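Long-range contacts in peptidase S15/CocE/NonD (Thaumarchaeota archaeon SCGC AB-539-E09, PDB 4PF1), which is an S15-family aminopeptidase with an alpha/beta-hydrolase fold that probably removes residues from the N-terminal end of peptides through a serine nucleophile: residues Ala490-Ser495 / Gln608-Thr613; Ile508-Asp513 / Arg571-Val576. All blocks are in the same frame, centred on the assembly; numbering follows the deposited sequence.

Contact 1. Residues Ala490-Ser495 / Gln608-Thr613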
loop_
_atom_site.group_PDB
_atom_site.type_symbol
_atom_site.label_atom_id
_atom_site.label_comp_id
_atom_site.label_asym_id
_atom_site.label_seq_id
_atom_site.Cartn_x
_atom_site.Cartn_y
_atom_site.Cartn_z
ATOM N N ALA A 490 -16.069 -27.595 -24.513
ATOM C CA ALA A 490 -16.240 -28.635 -23.517
ATOM C C ALA A 490 -17.296 -29.627 -23.975
ATOM O O ALA A 490 -18.453 -29.249 -24.200
ATOM C CB ALA A 490 -16.628 -28.028 -22.175
ATOM N N ARG A 491 -16.881 -30.886 -24.183
ATOM C CA ARG A 491 -17.795 -31.964 -24.531
ATOM C C ARG A 491 -18.067 -32.700 -23.241
ATOM O O ARG A 491 -17.276 -33.547 -22.830
ATOM C CB ARG A 491 -17.205 -32.870 -25.623
ATOM C CG ARG A 491 -18.227 -33.828 -26.228
ATOM C CD ARG A 491 -17.634 -34.662 -27.345
ATOM N NE ARG A 491 -16.745 -35.709 -26.839
ATOM C CZ ARG A 491 -15.428 -35.727 -27.024
ATOM N NH1 ARG A 491 -14.834 -34.764 -27.720
ATOM N NH2 ARG A 491 -14.694 -36.710 -26.519
ATOM N N LEU A 492 -19.100 -32.257 -22.520
ATOM C CA LEU A 492 -19.407 -32.763 -21.195
ATOM C C LEU A 492 -20.528 -33.791 -21.209
ATOM O O LEU A 492 -21.631 -33.505 -21.671
ATOM C CB LEU A 492 -19.771 -31.586 -20.266
ATOM C CG LEU A 492 -20.160 -31.943 -18.827
ATOM C CD1 LEU A 492 -18.922 -32.213 -17.972
ATOM C CD2 LEU A 492 -21.006 -30.848 -18.209
ATOM N N PHE A 493 -20.237 -34.986 -20.678
ATOM C CA PHE A 493 -21.216 -36.048 -20.488
ATOM C C PHE A 493 -21.507 -36.105 -19.003
ATOM O O PHE A 493 -20.638 -36.495 -18.217
ATOM C CB PHE A 493 -20.695 -37.394 -21.025
ATOM C CG PHE A 493 -20.584 -37.472 -22.529
ATOM C CD1 PHE A 493 -21.659 -37.897 -23.301
ATOM C CD2 PHE A 493 -19.400 -37.140 -23.174
ATOM C CE1 PHE A 493 -21.547 -37.995 -24.691
ATOM C CE2 PHE A 493 -19.300 -37.204 -24.566
ATOM C CZ PHE A 493 -20.371 -37.641 -25.314
ATOM N N ALA A 494 -22.675 -35.599 -18.598
ATOM C CA ALA A 494 -22.998 -35.504 -17.183
ATOM C C ALA A 494 -24.427 -35.930 -16.858
ATOM O O ALA A 494 -25.337 -35.765 -17.672
ATOM C CB ALA A 494 -22.763 -34.084 -16.696
ATOM N N SER A 495 -24.616 -36.458 -15.641
ATOM C CA SER A 495 -25.921 -36.846 -15.123
ATOM C C SER A 495 -26.198 -36.115 -13.814
ATOM O O SER A 495 -25.269 -35.822 -13.060
ATOM C CB SER A 495 -26.000 -38.357 -14.921
ATOM O OG SER A 495 -25.190 -38.794 -13.841
ATOM N N GLN A 608 -24.374 -34.978 -8.656
ATOM C CA GLN A 608 -23.835 -34.712 -9.990
ATOM C C GLN A 608 -22.726 -35.680 -10.332
ATOM O O GLN A 608 -21.880 -35.972 -9.487
ATOM C CB GLN A 608 -23.315 -33.260 -10.108
ATOM C CG GLN A 608 -24.111 -32.198 -9.320
ATOM C CD GLN A 608 -25.456 -31.890 -9.930
ATOM O OE1 GLN A 608 -26.364 -32.720 -9.945
ATOM N NE2 GLN A 608 -25.636 -30.662 -10.376
ATOM N N ARG A 609 -22.711 -36.162 -11.585
ATOM C CA ARG A 609 -21.709 -37.115 -12.050
ATOM C C ARG A 609 -21.160 -36.724 -13.405
ATOM O O ARG A 609 -21.922 -36.632 -14.366
ATOM C CB ARG A 609 -22.303 -38.533 -12.133
ATOM C CG ARG A 609 -22.534 -39.210 -10.798
ATOM C CD ARG A 609 -23.277 -40.513 -10.998
ATOM N NE ARG A 609 -23.553 -41.187 -9.731
ATOM C CZ ARG A 609 -24.219 -42.332 -9.626
ATOM N NH1 ARG A 609 -24.681 -42.942 -10.711
ATOM N NH2 ARG A 609 -24.426 -42.877 -8.437
ATOM N N VAL A 610 -19.837 -36.517 -13.493
ATOM C CA VAL A 610 -19.166 -36.238 -14.759
ATOM C C VAL A 610 -18.557 -37.565 -15.241
ATOM O O VAL A 610 -17.608 -38.075 -14.635
ATOM C CB VAL A 610 -18.137 -35.082 -14.656
ATOM C CG1 VAL A 610 -17.249 -35.018 -15.896
ATOM C CG2 VAL A 610 -18.845 -33.746 -14.434
ATOM N N TRP A 611 -19.163 -38.150 -16.286
ATOM C CA TRP A 611 -18.786 -39.460 -16.814
ATOM C C TRP A 611 -17.566 -39.398 -17.735
ATOM O O TRP A 611 -17.382 -38.427 -18.464
ATOM C CB TRP A 611 -19.980 -40.105 -17.526
ATOM C CG TRP A 611 -21.038 -40.595 -16.575
ATOM C CD1 TRP A 611 -21.866 -39.835 -15.799
ATOM C CD2 TRP A 611 -21.363 -41.963 -16.287
ATOM N NE1 TRP A 611 -22.681 -40.643 -15.041
ATOM C CE2 TRP A 611 -22.391 -41.955 -15.318
ATOM C CE3 TRP A 611 -20.890 -43.198 -16.763
ATOM C CZ2 TRP A 611 -22.979 -43.134 -14.842
ATOM C CZ3 TRP A 611 -21.460 -44.365 -16.276
ATOM C CH2 TRP A 611 -22.483 -44.327 -15.318
ATOM N N ARG A 612 -16.732 -40.449 -17.689
ATOM C CA ARG A 612 -15.489 -40.549 -18.462
ATOM C C ARG A 612 -15.257 -42.001 -18.902
ATOM O O ARG A 612 -14.442 -42.720 -18.315
ATOM C CB ARG A 612 -14.293 -40.015 -17.641
ATOM C CG ARG A 612 -14.397 -40.291 -16.139
ATOM C CD ARG A 612 -13.126 -39.936 -15.415
ATOM N NE ARG A 612 -13.262 -40.126 -13.971
ATOM C CZ ARG A 612 -12.973 -41.254 -13.332
ATOM N NH1 ARG A 612 -12.526 -42.310 -14.003
ATOM N NH2 ARG A 612 -13.123 -41.335 -12.017
ATOM N N THR A 613 -16.031 -42.442 -19.907
ATOM C CA THR A 613 -15.978 -43.805 -20.450
ATOM C C THR A 613 -15.841 -43.747 -21.973
ATOM O O THR A 613 -15.953 -42.668 -22.545
ATOM C CB THR A 613 -17.246 -44.601 -20.044
ATOM O OG1 THR A 613 -18.391 -44.001 -20.648
ATOM C CG2 THR A 613 -17.442 -44.684 -18.538
HETATM O O HOH W 1 -25.558 -41.622 -13.192
#
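Ser495 and Arg609 face each other as a hydrogen-bonded antiparallel pair. Each backbone N donates to the carbonyl O of the other residue, and both Ser495 N to Arg609 O and Arg609 N to Ser495 O measure 3.0 Å. Two residues along, Trp611 N donates to Phe493 O at 2.9 Å. Between these bonds lies the non-hydrogen-bonded pair Ala494 and Val610, where Ala494 CA comes within 3.2 Å of Arg609 O in a CA-H...O contact; the small methyl of Ala494 adds little bulk.

On the face of Ala494 and Val610, the side chains of Leu492 and Val610 cross at about a right angle. Leu492 CD1 reaches both methyls of Val610, 3.9 Å from CG1 as well as CG2. Branched aliphatics suit this buried side, where Trp503 packs on Leu492 and Ala494.

The other face mixes polar and aromatic groups. Ser495 OG sits in the crowded position between its own N and carbonyl carbon (chi1 70°), which sets it 3.4 Å from Arg609 CB, close to the base of that side chain, and beside the indole edge of Trp611. A water bridges Ser495 OG and Arg609 NH1 and lies in the indole plane, at its edge. The arginine runs extended from CG to NE, taking its guanidinium beyond the serine to a salt bridge with Glu427, while Trp611 meets the ring of Phe425.

The strands belong to the C-terminal non-catalytic domain, a beta-rich module grouped with galactose-binding-like domains. Here an aliphatic patch of Leu492, Ala494 and Val610 backs a mixed side, where Phe493 and Trp611 accompany a serine hydroxyl, a water and an arginine; Glu427 probably offsets the arginine's charge.

Contact 2. Residues Ile508-Asp513 / Arg571-Val576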
loop_
_atom_site.group_PDB
_atom_site.type_symbol
_atom_site.label_atom_id
_atom_site.label_comp_id
_atom_site.label_asym_id
_atom_site.label_seq_id
_atom_site.Cartn_x
_atom_site.Cartn_y
_atom_site.Cartn_z
ATOM N N ILE A 508 -7.739 -23.831 -16.539
ATOM C CA ILE A 508 -6.802 -23.153 -15.657
ATOM C C ILE A 508 -5.348 -23.491 -16.006
ATOM O O ILE A 508 -5.034 -24.634 -16.356
ATOM C CB ILE A 508 -7.146 -23.547 -14.181
ATOM C CG1 ILE A 508 -8.424 -22.832 -13.683
ATOM C CG2 ILE A 508 -5.978 -23.337 -13.215
ATOM C CD1 ILE A 508 -9.374 -23.738 -12.911
ATOM N N ASP A 509 -4.464 -22.488 -15.877
ATOM C CA ASP A 509 -3.033 -22.676 -15.984
ATOM C C ASP A 509 -2.489 -22.703 -14.561
ATOM O O ASP A 509 -2.521 -21.679 -13.877
ATOM C CB ASP A 509 -2.372 -21.561 -16.828
ATOM C CG ASP A 509 -0.854 -21.688 -16.970
ATOM O OD1 ASP A 509 -0.196 -22.105 -15.994
ATOM O OD2 ASP A 509 -0.327 -21.321 -18.034
ATOM N N VAL A 510 -2.052 -23.878 -14.094
ATOM C CA VAL A 510 -1.475 -24.026 -12.757
ATOM C C VAL A 510 0.004 -23.660 -12.834
ATOM O O VAL A 510 0.775 -24.350 -13.500
ATOM C CB VAL A 510 -1.678 -25.445 -12.150
ATOM C CG1 VAL A 510 -1.221 -25.491 -10.694
ATOM C CG2 VAL A 510 -3.124 -25.894 -12.269
ATOM N N TRP A 511 0.391 -22.572 -12.165
ATOM C CA TRP A 511 1.772 -22.103 -12.140
ATOM C C TRP A 511 2.650 -23.117 -11.372
ATOM O O TRP A 511 2.111 -23.884 -10.566
ATOM C CB TRP A 511 1.839 -20.695 -11.521
ATOM C CG TRP A 511 1.360 -19.608 -12.451
ATOM C CD1 TRP A 511 0.158 -19.548 -13.098
ATOM C CD2 TRP A 511 2.079 -18.426 -12.830
ATOM N NE1 TRP A 511 0.084 -18.405 -13.855
ATOM C CE2 TRP A 511 1.250 -17.697 -13.712
ATOM C CE3 TRP A 511 3.346 -17.905 -12.506
ATOM C CZ2 TRP A 511 1.643 -16.472 -14.273
ATOM C CZ3 TRP A 511 3.734 -16.693 -13.062
ATOM C CH2 TRP A 511 2.887 -15.988 -13.930
ATOM N N PRO A 512 3.983 -23.198 -11.641
ATOM C CA PRO A 512 4.814 -24.192 -10.929
ATOM C C PRO A 512 4.797 -24.016 -9.409
ATOM O O PRO A 512 4.413 -22.950 -8.913
ATOM C CB PRO A 512 6.221 -23.953 -11.495
ATOM C CG PRO A 512 6.004 -23.258 -12.795
ATOM C CD PRO A 512 4.791 -22.406 -12.591
ATOM N N ASP A 513 5.205 -25.083 -8.671
ATOM C CA ASP A 513 5.268 -25.121 -7.200
ATOM C C ASP A 513 6.028 -23.911 -6.653
ATOM O O ASP A 513 5.587 -23.292 -5.682
ATOM C CB ASP A 513 5.927 -26.428 -6.721
ATOM C CG ASP A 513 5.151 -27.695 -7.052
ATOM O OD1 ASP A 513 3.977 -27.582 -7.492
ATOM O OD2 ASP A 513 5.702 -28.795 -6.847
ATOM N N ARG A 571 0.872 -26.744 -15.213
ATOM C CA ARG A 571 -0.110 -27.809 -15.435
ATOM C C ARG A 571 -1.350 -27.236 -16.110
ATOM O O ARG A 571 -1.661 -26.054 -15.927
ATOM C CB ARG A 571 -0.522 -28.480 -14.108
ATOM C CG ARG A 571 0.588 -29.177 -13.327
ATOM C CD ARG A 571 -0.005 -29.814 -12.079
ATOM N NE ARG A 571 0.996 -30.115 -11.056
ATOM C CZ ARG A 571 1.125 -31.299 -10.463
ATOM N NH1 ARG A 571 0.340 -32.313 -10.808
ATOM N NH2 ARG A 571 2.049 -31.482 -9.529
ATOM N N ILE A 572 -2.078 -28.075 -16.860
ATOM C CA ILE A 572 -3.356 -27.679 -17.462
ATOM C C ILE A 572 -4.430 -28.238 -16.533
ATOM O O ILE A 572 -4.401 -29.429 -16.217
ATOM C CB ILE A 572 -3.543 -28.137 -18.939
ATOM C CG1 ILE A 572 -2.355 -27.688 -19.825
ATOM C CG2 ILE A 572 -4.884 -27.609 -19.490
ATOM C CD1 ILE A 572 -2.215 -28.419 -21.144
ATOM N N MET A 573 -5.317 -27.376 -16.027
ATOM C CA MET A 573 -6.351 -27.803 -15.092
ATOM C C MET A 573 -7.755 -27.566 -15.632
ATOM O O MET A 573 -8.006 -26.584 -16.334
ATOM C CB MET A 573 -6.178 -27.086 -13.741
ATOM C CG MET A 573 -7.241 -27.427 -12.710
ATOM S SD MET A 573 -6.944 -26.620 -11.130
ATOM C CE MET A 573 -5.758 -27.753 -10.409
ATOM N N VAL A 574 -8.669 -28.472 -15.278
ATOM C CA VAL A 574 -10.086 -28.373 -15.584
ATOM C C VAL A 574 -10.869 -28.470 -14.261
ATOM O O VAL A 574 -10.661 -29.411 -13.487
ATOM C CB VAL A 574 -10.549 -29.428 -16.630
ATOM C CG1 VAL A 574 -12.075 -29.482 -16.734
ATOM C CG2 VAL A 574 -9.932 -29.147 -17.995
ATOM N N GLN A 575 -11.721 -27.472 -13.987
ATOM C CA GLN A 575 -12.588 -27.458 -12.810
ATOM C C GLN A 575 -14.047 -27.428 -13.255
ATOM O O GLN A 575 -14.389 -26.683 -14.175
ATOM C CB GLN A 575 -12.265 -26.270 -11.885
ATOM C CG GLN A 575 -11.057 -26.518 -10.976
ATOM C CD GLN A 575 -10.801 -25.407 -9.977
ATOM O OE1 GLN A 575 -11.705 -24.677 -9.558
ATOM N NE2 GLN A 575 -9.559 -25.290 -9.532
ATOM N N VAL A 576 -14.891 -28.295 -12.661
ATOM C CA VAL A 576 -16.326 -28.363 -12.974
ATOM C C VAL A 576 -17.150 -28.180 -11.676
ATOM O O VAL A 576 -16.886 -28.838 -10.669
ATOM C CB VAL A 576 -16.716 -29.657 -13.753
ATOM C CG1 VAL A 576 -18.232 -29.892 -13.742
ATOM C CG2 VAL A 576 -16.200 -29.604 -15.187
#
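Val510 CG2 lies 3.6 Å from Met573 CB, and a bend at chi3 (-83°) places Met573 CE near that same methyl. The beta-branched Val510 and Ile508, both on this face, suit a strand. Beneath them, Ile508 N donates to Met573 O and Met573 N to Ile508 O, both at 2.8 Å, while Val510 N to Arg571 O and Arg571 N to Val510 O measure 2.9 Å. These four bonds satisfy the backbone N and O of Ile508, Val510, Arg571 and Met573 within the pairing. This is the central antiparallel pairing of a four-stranded sheet in the C-terminal domain, flanked by strands 471-474 and 525-534.

Farther along the face of Met573, Gln575 NE2 makes a weak bond to Met573 SD and a further one to Gln461 O, while its OE1 accepts from Thr464 and Lys506. Ile508 CD1 packs 3.7 Å from the amide carbon, Gln575 CD. On the opposite face Asp509, buried, has both carboxylate oxygens occupied: OD1 with His570 ND1 and OD2 with His564 NE2.

Overall arrangement
Following the chain from the N terminus, past the alpha/beta-hydrolase sheet, strand 489-496 supplies the first half of contact 1 and the next strand, 502-510, the first half of contact 2. Strand 571-577 then returns to close the inner loop of 57 intervening residues, and strand 606-625 closes the outer one, so contact 2 is nested inside contact 1 and the two do not cross. Contact 1 belongs to a branched antiparallel sheet and contact 2 to a four-stranded one. Their centres are about 19 Å apart, yet Val610 CG2 packs 4.0 Å from Val576 CG1, joining the two sheets within the same C-terminal domain.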